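Benzoate transport porin BenP (Acinetobacter baumannii AB307-0294, PDB 5DL8) probably acts as an OprD-family beta-barrel porin of the outer membrane, letting small solutes, perhaps benzoate among them, pass through its channel. Local coordinates at residues A[134-139]-A[302-307]; A[200-205]-A[216-221]; A[51-56]-A[83-88]. All coordinates share one frame; numbering follows the deposited sequence.

Contact 1 of 3, residues A[134-139]-A[302-307]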
loop_
_atom_site.group_PDB
_atom_site.type_symbol
_atom_site.label_atom_id
_atom_site.label_comp_id
_atom_site.label_asym_id
_atom_site.label_seq_id
_atom_site.Cartn_x
_atom_site.Cartn_y
_atom_site.Cartn_z
ATOM N N TRP A 134 9.710 -1.979 6.928
ATOM C CA TRP A 134 8.417 -1.492 6.676
ATOM C C TRP A 134 8.569 -0.269 5.724
ATOM O O TRP A 134 8.700 0.816 6.155
ATOM C CB TRP A 134 7.700 -1.027 8.012
ATOM C CG TRP A 134 7.678 -2.151 8.931
ATOM C CD1 TRP A 134 8.624 -2.438 9.837
ATOM C CD2 TRP A 134 6.753 -3.299 8.885
ATOM N NE1 TRP A 134 8.300 -3.704 10.432
ATOM C CE2 TRP A 134 7.174 -4.222 9.859
ATOM C CE3 TRP A 134 5.570 -3.558 8.184
ATOM C CZ2 TRP A 134 6.457 -5.433 10.172
ATOM C CZ3 TRP A 134 4.865 -4.835 8.437
ATOM C CH2 TRP A 134 5.359 -5.753 9.414
ATOM N N LEU A 135 8.403 -0.463 4.454
ATOM C CA LEU A 135 8.617 0.584 3.443
ATOM C C LEU A 135 7.281 1.274 3.176
ATOM O O LEU A 135 6.205 0.606 3.129
ATOM C CB LEU A 135 9.121 -0.079 2.157
ATOM C CG LEU A 135 10.487 -0.714 2.394
ATOM C CD1 LEU A 135 10.950 -1.520 1.238
ATOM C CD2 LEU A 135 11.569 0.298 2.883
ATOM N N ASP A 136 7.393 2.558 2.907
ATOM C CA ASP A 136 6.297 3.380 2.529
ATOM C C ASP A 136 6.739 4.195 1.277
ATOM O O ASP A 136 6.956 5.385 1.377
ATOM C CB ASP A 136 5.898 4.368 3.668
ATOM C CG ASP A 136 4.654 5.200 3.307
ATOM O OD1 ASP A 136 3.949 4.930 2.285
ATOM O OD2 ASP A 136 4.364 6.145 4.056
ATOM N N LEU A 137 6.869 3.498 0.145
ATOM C CA LEU A 137 7.423 3.990 -1.097
ATOM C C LEU A 137 6.653 3.497 -2.277
ATOM O O LEU A 137 5.895 2.485 -2.229
ATOM C CB LEU A 137 8.849 3.461 -1.252
ATOM C CG LEU A 137 9.816 4.094 -0.196
ATOM C CD1 LEU A 137 11.032 3.232 -0.093
ATOM C CD2 LEU A 137 10.222 5.550 -0.429
ATOM N N PRO A 138 6.855 4.152 -3.403
ATOM C CA PRO A 138 6.501 3.493 -4.692
ATOM C C PRO A 138 7.071 2.044 -4.840
ATOM O O PRO A 138 8.161 1.733 -4.327
ATOM C CB PRO A 138 7.217 4.396 -5.659
ATOM C CG PRO A 138 7.027 5.788 -4.951
ATOM C CD PRO A 138 7.466 5.462 -3.592
ATOM N N VAL A 139 6.380 1.174 -5.538
ATOM C CA VAL A 139 6.637 -0.212 -5.481
ATOM C C VAL A 139 6.416 -0.979 -4.101
ATOM O O VAL A 139 5.744 -2.007 -4.092
ATOM C CB VAL A 139 8.128 -0.594 -5.929
ATOM C CG1 VAL A 139 8.164 -2.126 -6.189
ATOM C CG2 VAL A 139 8.620 0.177 -7.175
ATOM N N GLU A 302 0.267 -0.135 -5.546
ATOM C CA GLU A 302 1.025 1.103 -5.886
ATOM C C GLU A 302 0.187 2.207 -5.290
ATOM O O GLU A 302 -0.703 2.842 -5.951
ATOM C CB GLU A 302 1.273 1.283 -7.382
ATOM C CG GLU A 302 2.087 2.520 -7.712
ATOM C CD GLU A 302 3.268 2.629 -6.719
ATOM O OE1 GLU A 302 3.088 3.325 -5.633
ATOM O OE2 GLU A 302 4.329 1.968 -6.998
ATOM N N THR A 303 0.518 2.442 -4.042
ATOM C CA THR A 303 -0.171 3.408 -3.165
ATOM C C THR A 303 0.035 4.873 -3.557
ATOM O O THR A 303 -0.726 5.718 -3.104
ATOM C CB THR A 303 0.260 3.292 -1.666
ATOM O OG1 THR A 303 1.709 3.422 -1.590
ATOM C CG2 THR A 303 -0.233 1.794 -1.046
ATOM N N TYR A 304 1.056 5.141 -4.376
ATOM C CA TYR A 304 1.329 6.498 -4.915
ATOM C C TYR A 304 0.640 6.830 -6.188
ATOM O O TYR A 304 0.946 7.862 -6.810
ATOM C CB TYR A 304 2.834 6.682 -5.019
ATOM C CG TYR A 304 3.458 6.770 -3.619
ATOM C CD1 TYR A 304 3.663 5.587 -2.799
ATOM C CD2 TYR A 304 3.732 8.059 -3.048
ATOM C CE1 TYR A 304 4.165 5.702 -1.497
ATOM C CE2 TYR A 304 4.222 8.192 -1.751
ATOM C CZ TYR A 304 4.470 7.064 -0.992
ATOM O OH TYR A 304 5.002 7.296 0.230
ATOM N N PHE A 305 -0.188 5.913 -6.667
ATOM C CA PHE A 305 -1.135 6.235 -7.735
ATOM C C PHE A 305 -2.102 7.261 -7.092
ATOM O O PHE A 305 -2.138 7.340 -5.850
ATOM C CB PHE A 305 -1.901 4.958 -8.183
ATOM C CG PHE A 305 -1.268 4.124 -9.251
ATOM C CD1 PHE A 305 -0.022 4.373 -9.782
ATOM C CD2 PHE A 305 -1.964 3.007 -9.727
ATOM C CE1 PHE A 305 0.526 3.547 -10.743
ATOM C CE2 PHE A 305 -1.429 2.146 -10.729
ATOM C CZ PHE A 305 -0.176 2.434 -11.213
ATOM N N ILE A 306 -2.805 8.094 -7.892
ATOM C CA ILE A 306 -3.745 9.149 -7.275
ATOM C C ILE A 306 -4.940 8.515 -6.487
ATOM O O ILE A 306 -5.547 9.122 -5.653
ATOM C CB ILE A 306 -4.435 10.111 -8.263
ATOM C CG1 ILE A 306 -5.435 9.326 -9.142
ATOM C CG2 ILE A 306 -3.462 10.880 -9.105
ATOM C CD1 ILE A 306 -5.913 10.132 -10.360
ATOM N N ASN A 307 -5.336 7.321 -6.873
ATOM C CA ASN A 307 -6.439 6.570 -6.239
ATOM C C ASN A 307 -6.297 5.022 -6.305
ATOM O O ASN A 307 -7.117 4.347 -6.984
ATOM C CB ASN A 307 -7.742 7.018 -6.919
ATOM C CG ASN A 307 -8.982 6.387 -6.296
ATOM O OD1 ASN A 307 -9.013 6.036 -5.111
ATOM N ND2 ASN A 307 -10.011 6.270 -7.104
HETATM O O HOH W 1 3.235 2.260 -3.159
#
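Glu-302 makes the central polar link between two irregular loops, 134-139 and 302-307, whose contact is centred about 5 Å from the centre of the chain. Its CG stands anti to the backbone N, and a bend at chi2 (44°) then swings the carboxylate across to the backbone of Pro-138 and Val-139. OE2 receives the amide of Val-139 N at 2.6 Å through its syn lone pair, and the bond is almost straight (174°). OE1 turns its anti lone pair to Tyr-304 N, 3.0 Å away within its own loop. It also accepts a hydrogen bond from a water, whose oxygen lies 2.7 Å from OE1. That water uses all four of its positions: it donates to Glu-302 OE1 and Leu-137 O, and accepts from Thr-303 N and Thr-303 OG1, so it bridges both loops.

A type I turn from Glu-302 to Phe-305 presents the aromatic partner. With CG beside the backbone N (chi1 -69°), Tyr-304 points its ring at the facing loop, where Pro-138 lays its CD over one face, off-centre toward the rim. This CH-pi contact spans 4.0 Å from CD to the ring centroid. Glu-302 OE1 and the water sit in the ring plane at its edge. At the far end, Tyr-304 OH lies 3.0 Å from Asp-136 O and 3.3 Å from Asp-136 OD1, the Asp-136 and Tyr-304 side chains running at about a right angle to each other. The hydroxyl's strongest partner is Arg-206 of the barrel wall.

Gripped at both oxygens, the buried carboxylate of Glu-302 is probably held against rotation. These donors, with a long, weak ion pair to Lys-228, would favour its charged form. The loops are thus joined within the barrel, consistent with the infolded loops that narrow the channel in OprD-family porins.

Contact 2 of 3, residues A[200-205]-A[216-221]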
loop_
_atom_site.group_PDB
_atom_site.type_symbol
_atom_site.label_atom_id
_atom_site.label_comp_id
_atom_site.label_asym_id
_atom_site.label_seq_id
_atom_site.Cartn_x
_atom_site.Cartn_y
_atom_site.Cartn_z
ATOM N N LEU A 200 15.703 -5.288 -5.618
ATOM C CA LEU A 200 15.269 -3.958 -5.907
ATOM C C LEU A 200 16.283 -3.002 -5.306
ATOM O O LEU A 200 16.442 -2.970 -4.091
ATOM C CB LEU A 200 13.883 -3.727 -5.252
ATOM C CG LEU A 200 13.366 -2.334 -5.306
ATOM C CD1 LEU A 200 13.232 -1.851 -6.746
ATOM C CD2 LEU A 200 11.991 -2.225 -4.663
ATOM N N ASN A 201 16.911 -2.189 -6.151
ATOM C CA ASN A 201 17.851 -1.127 -5.727
ATOM C C ASN A 201 17.123 0.170 -5.985
ATOM O O ASN A 201 16.615 0.402 -7.091
ATOM C CB ASN A 201 19.155 -1.170 -6.566
ATOM C CG ASN A 201 19.748 -2.586 -6.649
ATOM O OD1 ASN A 201 20.147 -3.159 -5.646
ATOM N ND2 ASN A 201 19.828 -3.127 -7.856
ATOM N N TYR A 202 17.006 0.980 -4.965
ATOM C CA TYR A 202 16.184 2.200 -5.094
ATOM C C TYR A 202 16.837 3.463 -4.502
ATOM O O TYR A 202 17.678 3.366 -3.637
ATOM C CB TYR A 202 14.745 1.983 -4.490
ATOM C CG TYR A 202 14.669 1.995 -3.009
ATOM C CD1 TYR A 202 14.387 3.188 -2.303
ATOM C CD2 TYR A 202 14.811 0.821 -2.276
ATOM C CE1 TYR A 202 14.305 3.214 -0.939
ATOM C CE2 TYR A 202 14.748 0.881 -0.882
ATOM C CZ TYR A 202 14.504 2.053 -0.219
ATOM O OH TYR A 202 14.419 2.046 1.180
ATOM N N ILE A 203 16.375 4.614 -4.963
ATOM C CA ILE A 203 16.641 5.961 -4.332
ATOM C C ILE A 203 15.335 6.725 -4.280
ATOM O O ILE A 203 14.510 6.647 -5.240
ATOM C CB ILE A 203 17.853 6.723 -4.946
ATOM C CG1 ILE A 203 17.951 8.221 -4.530
ATOM C CG2 ILE A 203 17.828 6.632 -6.427
ATOM C CD1 ILE A 203 19.391 8.751 -4.535
ATOM N N ASP A 204 15.077 7.388 -3.136
ATOM C CA ASP A 204 13.917 8.241 -3.022
ATOM C C ASP A 204 14.361 9.545 -2.438
ATOM O O ASP A 204 15.045 9.516 -1.493
ATOM C CB ASP A 204 12.911 7.563 -2.115
ATOM C CG ASP A 204 11.662 8.338 -1.953
ATOM O OD1 ASP A 204 10.820 8.260 -2.858
ATOM O OD2 ASP A 204 11.513 8.985 -0.882
ATOM N N LEU A 205 13.961 10.676 -3.002
ATOM C CA LEU A 205 14.324 12.041 -2.600
ATOM C C LEU A 205 13.057 12.873 -2.408
ATOM O O LEU A 205 12.087 12.772 -3.288
ATOM C CB LEU A 205 15.161 12.683 -3.708
ATOM C CG LEU A 205 16.483 12.026 -4.042
ATOM C CD1 LEU A 205 17.256 12.817 -5.108
ATOM C CD2 LEU A 205 17.397 11.925 -2.811
ATOM N N GLU A 216 8.681 14.788 -4.838
ATOM C CA GLU A 216 9.339 13.501 -4.533
ATOM C C GLU A 216 9.886 12.954 -5.855
ATOM O O GLU A 216 9.206 12.988 -6.870
ATOM C CB GLU A 216 8.344 12.586 -3.745
ATOM C CG GLU A 216 8.843 11.134 -3.603
ATOM C CD GLU A 216 8.011 10.257 -2.700
ATOM O OE1 GLU A 216 6.925 10.692 -2.215
ATOM O OE2 GLU A 216 8.397 9.071 -2.471
ATOM N N TYR A 217 11.118 12.507 -5.881
ATOM C CA TYR A 217 11.562 11.707 -6.983
ATOM C C TYR A 217 11.952 10.342 -6.505
ATOM O O TYR A 217 12.690 10.206 -5.505
ATOM C CB TYR A 217 12.818 12.337 -7.581
ATOM C CG TYR A 217 13.496 11.441 -8.589
ATOM C CD1 TYR A 217 12.919 11.218 -9.838
ATOM C CD2 TYR A 217 14.676 10.804 -8.306
ATOM C CE1 TYR A 217 13.509 10.332 -10.772
ATOM C CE2 TYR A 217 15.339 10.029 -9.267
ATOM C CZ TYR A 217 14.732 9.750 -10.491
ATOM O OH TYR A 217 15.316 8.909 -11.441
ATOM N N TYR A 218 11.565 9.308 -7.237
ATOM C CA TYR A 218 11.990 7.919 -6.855
ATOM C C TYR A 218 12.522 7.217 -8.059
ATOM O O TYR A 218 11.960 7.297 -9.157
ATOM C CB TYR A 218 10.723 7.114 -6.392
ATOM C CG TYR A 218 10.903 5.647 -6.154
ATOM C CD1 TYR A 218 11.286 5.159 -4.941
ATOM C CD2 TYR A 218 10.647 4.734 -7.169
ATOM C CE1 TYR A 218 11.418 3.764 -4.733
ATOM C CE2 TYR A 218 10.806 3.368 -7.001
ATOM C CZ TYR A 218 11.240 2.903 -5.800
ATOM O OH TYR A 218 11.346 1.539 -5.710
ATOM N N PHE A 219 13.523 6.406 -7.836
ATOM C CA PHE A 219 14.022 5.501 -8.876
ATOM C C PHE A 219 14.177 4.119 -8.269
ATOM O O PHE A 219 14.755 3.938 -7.165
ATOM C CB PHE A 219 15.319 5.931 -9.559
ATOM C CG PHE A 219 15.878 4.883 -10.565
ATOM C CD1 PHE A 219 15.247 4.627 -11.788
ATOM C CD2 PHE A 219 17.006 4.131 -10.271
ATOM C CE1 PHE A 219 15.771 3.669 -12.736
ATOM C CE2 PHE A 219 17.514 3.179 -11.217
ATOM C CZ PHE A 219 16.879 2.973 -12.452
ATOM N N GLY A 220 13.602 3.155 -8.986
ATOM C CA GLY A 220 13.709 1.746 -8.565
ATOM C C GLY A 220 14.197 0.819 -9.679
ATOM O O GLY A 220 13.581 0.760 -10.736
ATOM N N ASN A 221 15.281 0.108 -9.397
ATOM C CA ASN A 221 15.862 -0.848 -10.376
ATOM C C ASN A 221 15.463 -2.215 -9.839
ATOM O O ASN A 221 16.049 -2.740 -8.876
ATOM C CB ASN A 221 17.406 -0.636 -10.566
ATOM C CG ASN A 221 18.113 -1.827 -11.183
ATOM O OD1 ASN A 221 19.074 -2.261 -10.659
ATOM N ND2 ASN A 221 17.629 -2.362 -12.225
#
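Strands 200-205 and 216-221 run antiparallel at 171°, their axes 4.5 Å apart, as the two arms of a barrel-wall hairpin in which Asn-201/Asn-221, Ile-203/Phe-219 and Leu-205/Tyr-217 are the hydrogen-bonded pairs. The first pair adds a side-chain rung: the two amides lie side by side, and Asn-201 ND2 donates a hydrogen bond to Asn-221 OD1 at 3.0 Å, approaching from above that carbonyl's plane. Their other amide ends bind Arg-171 and Asn-227. On the same face Ile-203 crosses Phe-219 at about a right angle, with CG2 of Ile-203 4.1 Å from CB of Phe-219.

The opposite face carries Tyr-202, Asp-204 and Tyr-218. Tyr-202 holds CG in the crowded position between backbone N and carbonyl carbon (chi1 76°), which lifts its ring away from strand 216-221 and toward Glu-168 of strand 165-176, the partner of its hydroxyl. Tyr-218 crosses it at about a right angle, CE1 reaching Tyr-202 CB at 3.8 Å. Asp-204 OD1 sits at the edge of the Tyr-218 ring, near its plane.

Beyond that edge, Asp-204 OD1 and Glu-216 OE2 approach to 2.6 Å, their carboxylate planes 83° apart. Two oxygens this close probably share a proton, which would be consistent with a raised pKa for one acid. Arg-206 forms salt bridges to Asp-204 OD2 and Glu-216 OE2, which would offset the remaining charge, and binds both acids to one guanidinium.

Contact 3 of 3, residues A[51-56]-A[83-88]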
loop_
_atom_site.group_PDB
_atom_site.type_symbol
_atom_site.label_atom_id
_atom_site.label_comp_id
_atom_site.label_asym_id
_atom_site.label_seq_id
_atom_site.Cartn_x
_atom_site.Cartn_y
_atom_site.Cartn_z
ATOM N N SER A 51 -11.323 -14.504 9.237
ATOM C CA SER A 51 -10.147 -14.813 10.055
ATOM C C SER A 51 -10.030 -13.937 11.286
ATOM O O SER A 51 -10.573 -12.802 11.267
ATOM C CB SER A 51 -8.866 -14.782 9.205
ATOM O OG SER A 51 -8.673 -13.548 8.574
ATOM N N GLN A 52 -9.346 -14.482 12.309
ATOM C CA GLN A 52 -8.969 -13.727 13.525
ATOM C C GLN A 52 -7.467 -13.731 13.660
ATOM O O GLN A 52 -6.865 -14.811 13.501
ATOM C CB GLN A 52 -9.563 -14.329 14.798
ATOM C CG GLN A 52 -9.182 -13.643 16.071
ATOM C CD GLN A 52 -9.789 -12.225 16.122
ATOM O OE1 GLN A 52 -10.994 -12.033 15.904
ATOM N NE2 GLN A 52 -8.965 -11.239 16.381
ATOM N N ALA A 53 -6.890 -12.530 13.924
ATOM C CA ALA A 53 -5.443 -12.347 14.030
ATOM C C ALA A 53 -5.082 -11.627 15.326
ATOM O O ALA A 53 -5.911 -10.901 15.896
ATOM C CB ALA A 53 -4.905 -11.535 12.838
ATOM N N ALA A 54 -3.867 -11.903 15.802
ATOM C CA ALA A 54 -3.210 -11.201 16.901
ATOM C C ALA A 54 -1.741 -10.912 16.454
ATOM O O ALA A 54 -1.128 -11.746 15.814
ATOM C CB ALA A 54 -3.209 -11.987 18.188
ATOM N N SER A 55 -1.273 -9.699 16.780
ATOM C CA SER A 55 0.028 -9.229 16.364
ATOM C C SER A 55 0.688 -8.342 17.376
ATOM O O SER A 55 0.012 -7.647 18.134
ATOM C CB SER A 55 -0.070 -8.422 15.076
ATOM O OG SER A 55 -0.637 -9.164 14.025
ATOM N N LEU A 56 2.008 -8.355 17.345
ATOM C CA LEU A 56 2.809 -7.503 18.196
ATOM C C LEU A 56 4.042 -6.927 17.437
ATOM O O LEU A 56 4.688 -7.649 16.651
ATOM C CB LEU A 56 3.263 -8.338 19.400
ATOM C CG LEU A 56 4.017 -7.579 20.505
ATOM C CD1 LEU A 56 3.125 -6.493 21.053
ATOM C CD2 LEU A 56 4.489 -8.550 21.556
ATOM N N GLN A 83 3.129 -11.720 13.704
ATOM C CA GLN A 83 1.709 -11.609 13.313
ATOM C C GLN A 83 1.185 -12.995 13.034
ATOM O O GLN A 83 1.844 -13.806 12.385
ATOM C CB GLN A 83 1.539 -10.768 12.042
ATOM C CG GLN A 83 2.265 -9.405 11.914
ATOM C CD GLN A 83 2.123 -8.828 10.506
ATOM O OE1 GLN A 83 1.030 -8.444 10.022
ATOM N NE2 GLN A 83 3.249 -8.867 9.777
ATOM N N TYR A 84 -0.002 -13.281 13.546
ATOM C CA TYR A 84 -0.577 -14.618 13.506
ATOM C C TYR A 84 -2.044 -14.523 13.272
ATOM O O TYR A 84 -2.718 -13.796 14.011
ATOM C CB TYR A 84 -0.350 -15.308 14.817
ATOM C CG TYR A 84 -0.936 -16.672 14.850
ATOM C CD1 TYR A 84 -0.443 -17.684 13.974
ATOM C CD2 TYR A 84 -1.975 -17.006 15.752
ATOM C CE1 TYR A 84 -0.955 -18.972 14.003
ATOM C CE2 TYR A 84 -2.475 -18.313 15.791
ATOM C CZ TYR A 84 -1.943 -19.283 14.925
ATOM O OH TYR A 84 -2.507 -20.516 14.851
ATOM N N ALA A 85 -2.544 -15.256 12.258
ATOM C CA ALA A 85 -3.964 -15.320 11.951
ATOM C C ALA A 85 -4.445 -16.802 11.843
ATOM O O ALA A 85 -3.742 -17.661 11.328
ATOM C CB ALA A 85 -4.255 -14.653 10.657
ATOM N N VAL A 86 -5.669 -17.051 12.335
ATOM C CA VAL A 86 -6.392 -18.302 12.144
ATOM C C VAL A 86 -7.589 -18.145 11.235
ATOM O O VAL A 86 -8.393 -17.210 11.435
ATOM C CB VAL A 86 -6.919 -18.786 13.501
ATOM C CG1 VAL A 86 -7.736 -20.087 13.392
ATOM C CG2 VAL A 86 -5.715 -19.121 14.343
ATOM N N ARG A 87 -7.706 -19.035 10.227
ATOM C CA ARG A 87 -8.926 -19.087 9.438
ATOM C C ARG A 87 -10.134 -19.626 10.250
ATOM O O ARG A 87 -10.073 -20.671 10.854
ATOM C CB ARG A 87 -8.781 -19.964 8.205
ATOM C CG ARG A 87 -10.031 -19.910 7.336
ATOM C CD ARG A 87 -9.795 -20.343 5.867
ATOM N NE ARG A 87 -9.056 -21.528 5.728
ATOM C CZ ARG A 87 -9.545 -22.787 5.988
ATOM N NH1 ARG A 87 -10.802 -23.021 6.384
ATOM N NH2 ARG A 87 -8.758 -23.853 5.838
ATOM N N LEU A 88 -11.258 -18.954 10.193
ATOM C CA LEU A 88 -12.472 -19.431 10.855
ATOM C C LEU A 88 -13.546 -19.971 9.955
ATOM O O LEU A 88 -14.401 -20.758 10.425
ATOM C CB LEU A 88 -13.125 -18.255 11.666
ATOM C CG LEU A 88 -12.285 -17.508 12.716
ATOM C CD1 LEU A 88 -12.943 -16.153 13.128
ATOM C CD2 LEU A 88 -12.090 -18.396 13.936
HETATM O O HOH W 2 -1.000 -7.733 11.659
#
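Tyr-84 brings the only aromatic ring of the pair, yet neither its faces nor its edge touches segment 51-56. Its CG is anti to the backbone N (chi1 179°), so the ring leads off toward strand 107-123, where OH bonds Asp-111; CB alone remains close, 3.8 Å from Ala-54 O. The other flat groups are amides. Gln-52 bends back at chi2 so that NE2 donates to Ala-53 O at 3.1 Å from above that carbonyl's plane, the oxygen lying 20° out of the amide plane, while its OE1 accepts from Asn-32 ND2 of strand 25-39. At the other end, Gln-83 OE1 accepts both from Leu-149 N and from a water, 2.7 Å from OE1, that is also hydrogen-bonded to Ser-55 OG.

The backbones form an antiparallel ladder at 163°, with Gln-52/Val-86 and Ala-54/Tyr-84 as hydrogen-bonded pairs. Between them the methyls Ala-53 CB and Ala-85 CB meet at 3.9 Å, in a non-hydrogen-bonded pair. Ser-55 OG, anti to its carbonyl carbon, rests against Gln-83 CB at 3.4 Å.

The chain has no helices; adjacent strands of the porin's antiparallel beta-barrel meet here. Strand 25-39 continues the barrel wall beyond 51-56, and strand 107-123 beyond 83-88. A loop supplies Gln-147 and Leu-148 over the face of Ser-51, Ala-53 and Gln-83, Gln-147 bonding Ser-51 OG.

Contact 1 is the inner piece that touches both stretches of wall. Leu-137 CD1 packs 3.4 Å from Tyr-202 CE1, and Val-139 CG2 equally close to Tyr-218 OH, so loop 134-139 lies against the hairpin of contact 2, their centres 12 Å apart. At the other end of the same loop, Trp-134 CH2 reaches Gln-83 NE2 of contact 3 at 3.8 Å. Contacts 2 and 3 do not touch: they sit on opposite sides of the chain's centre, nearest atoms about 18 Å apart. Arg-206 ties contacts 1 and 2 chemically, serving Tyr-304 as well as Asp-204 and Glu-216. All three lie away from the calcium sites.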